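Long-range contact in uncharacterized protein (Alicyclobacillus acidocaldarius subsp. acidocaldarius, PDB 3RAG), which is of unknown function but contains a von Willebrand factor type A domain that holds a sodium ion at a MIDAS-like metal site: residues V15-C20 with V41-I46. Sequence-based numbering, arbitrary orientation.
Sequences VITDGC and VNVIGI. With NA (sodium ion), chain C.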
loop_
_atom_site.group_PDB
_atom_site.type_symbol
_atom_site.label_atom_id
_atom_site.label_comp_id
_atom_site.label_asym_id
_atom_site.label_seq_id
_atom_site.Cartn_x
_atom_site.Cartn_y
_atom_site.Cartn_z
ATOM N N VAL A 15 2.717 -3.973 -0.280
ATOM C CA VAL A 15 3.179 -5.354 -0.306
ATOM C C VAL A 15 4.249 -5.512 0.773
ATOM O O VAL A 15 5.200 -4.733 0.808
ATOM C CB VAL A 15 3.812 -5.680 -1.664
ATOM C CG1 VAL A 15 4.332 -7.127 -1.671
ATOM C CG2 VAL A 15 2.771 -5.451 -2.792
ATOM N N ILE A 16 4.104 -6.527 1.620
ATOM C CA ILE A 16 5.101 -6.833 2.647
ATOM C C ILE A 16 5.646 -8.232 2.365
ATOM O O ILE A 16 4.880 -9.216 2.341
ATOM C CB ILE A 16 4.507 -6.733 4.071
ATOM C CG1 ILE A 16 3.952 -5.310 4.297
ATOM C CG2 ILE A 16 5.579 -7.088 5.101
ATOM C CD1 ILE A 16 3.263 -5.088 5.657
ATOM N N THR A 17 6.952 -8.344 2.151
ATOM C CA THR A 17 7.467 -9.562 1.539
ATOM C C THR A 17 8.888 -9.847 2.001
ATOM O O THR A 17 9.602 -8.926 2.413
ATOM C CB THR A 17 7.404 -9.416 -0.029
ATOM O OG1 THR A 17 7.787 -10.633 -0.664
ATOM C CG2 THR A 17 8.362 -8.279 -0.520
ATOM N N ASP A 18 9.310 -11.108 1.939
ATOM C CA ASP A 18 10.715 -11.421 2.248
ATOM C C ASP A 18 11.527 -11.924 1.057
ATOM O O ASP A 18 12.548 -12.609 1.228
ATOM C CB ASP A 18 10.864 -12.343 3.480
ATOM C CG ASP A 18 10.439 -13.768 3.203
ATOM O OD1 ASP A 18 9.769 -13.990 2.177
ATOM O OD2 ASP A 18 10.728 -14.660 4.031
ATOM N N GLY A 19 11.093 -11.583 -0.157
ATOM C CA GLY A 19 11.933 -11.849 -1.314
ATOM C C GLY A 19 11.178 -11.849 -2.627
ATOM O O GLY A 19 9.958 -11.990 -2.636
ATOM N N CYS A 20 11.911 -11.755 -3.733
ATOM C CA CYS A 20 11.312 -11.646 -5.059
ATOM C C CYS A 20 10.388 -12.810 -5.418
ATOM O O CYS A 20 10.565 -13.937 -4.949
ATOM C CB CYS A 20 12.402 -11.543 -6.113
ATOM S SG CYS A 20 13.599 -12.888 -6.007
ATOM N N VAL A 41 1.646 1.680 -5.520
ATOM C CA VAL A 41 2.066 0.405 -4.928
ATOM C C VAL A 41 3.369 0.638 -4.178
ATOM O O VAL A 41 4.361 1.089 -4.769
ATOM C CB VAL A 41 2.282 -0.698 -6.001
ATOM C CG1 VAL A 41 2.605 -2.057 -5.347
ATOM C CG2 VAL A 41 1.041 -0.822 -6.889
ATOM N N ASN A 42 3.346 0.358 -2.875
ATOM C CA ASN A 42 4.520 0.468 -2.004
ATOM C C ASN A 42 4.986 -0.933 -1.611
ATOM O O ASN A 42 4.171 -1.870 -1.544
ATOM C CB ASN A 42 4.147 1.218 -0.719
ATOM C CG ASN A 42 3.827 2.691 -0.958
ATOM O OD1 ASN A 42 2.919 3.275 -0.327
ATOM N ND2 ASN A 42 4.550 3.286 -1.852
ATOM N N VAL A 43 6.285 -1.108 -1.396
ATOM C CA VAL A 43 6.799 -2.435 -1.036
ATOM C C VAL A 43 7.737 -2.324 0.159
ATOM O O VAL A 43 8.676 -1.516 0.159
ATOM C CB VAL A 43 7.588 -3.071 -2.195
ATOM C CG1 VAL A 43 7.994 -4.531 -1.825
ATOM C CG2 VAL A 43 6.769 -3.032 -3.506
ATOM N N ILE A 44 7.483 -3.154 1.159
ATOM C CA ILE A 44 8.436 -3.328 2.248
ATOM C C ILE A 44 9.092 -4.692 2.109
ATOM O O ILE A 44 8.415 -5.735 2.134
ATOM C CB ILE A 44 7.745 -3.237 3.623
ATOM C CG1 ILE A 44 7.229 -1.811 3.856
ATOM C CG2 ILE A 44 8.699 -3.694 4.736
ATOM C CD1 ILE A 44 6.368 -1.640 5.139
ATOM N N GLY A 45 10.416 -4.688 1.967
ATOM C CA GLY A 45 11.185 -5.933 1.955
ATOM C C GLY A 45 11.722 -6.143 3.374
ATOM O O GLY A 45 12.070 -5.189 4.055
ATOM N N ILE A 46 11.772 -7.389 3.823
ATOM C CA ILE A 46 12.180 -7.667 5.194
ATOM C C ILE A 46 13.592 -8.236 5.241
ATOM O O ILE A 46 13.913 -9.202 4.542
ATOM C CB ILE A 46 11.206 -8.676 5.872
ATOM C CG1 ILE A 46 9.753 -8.171 5.810
ATOM C CG2 ILE A 46 11.631 -8.908 7.324
ATOM C CD1 ILE A 46 8.723 -9.242 6.268
HETATM NA NA NA C . 9.885 -15.941 0.732
HETATM O O HOH W 1 8.815 -14.325 -0.850
HETATM O O HOH W 2 11.673 -16.593 -1.394
#
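Val15 and Thr17 pair with Val43 and Gly45, on neighbouring parallel strands of the central sheet. With helix 27-36 between them in sequence, strands 10-17 and 40-46 form a beta-alpha-beta unit of a von Willebrand factor A (vWA) domain. The ladder is regular at its start. Val15 N donates to Asn42 O at 2.9 Å, and Val15 O accepts Ile44 N at 2.8 Å. The next bond, Thr17 N to Ile44 O, is bent more, with 153° at the hydrogen. The last, Ile46 N to Thr17 O, is weak, at 134°, where the first strand gives way to a loop.

From CB outward, Ile46 lies along Thr17 O. CG1, anti to its own carbonyl carbon (chi1 -55°), comes to 3.5 Å from Thr17 O. CD1 reaches past this oxygen and meets Ile16 CG2 at 4.0 Å; the two side chains cross at a slant. Ile16 and Ile44 share one face of the sheet. Helix 79-106 covers Ile44 through Ala83 and Met86. On the other face, Thr17 CG2 touches Val43 CG1 at 4.0 Å, and helix 58-66 packs on Val43. Thr17 OG1 is hydrogen-bonded to Asp142 OD2, which also takes the backbone N of Asp18.

Just beyond the strand end, Ser144 and Ser146, from the same DxSxS motif as Asp142, bind sodium with Asp18 and two waters, consistent with a metal ion-dependent adhesion site (MIDAS). The Asp18 carboxylate is split: OD2 forms a salt bridge with Lys150, while OD1 binds the sodium ion at 2.4 Å.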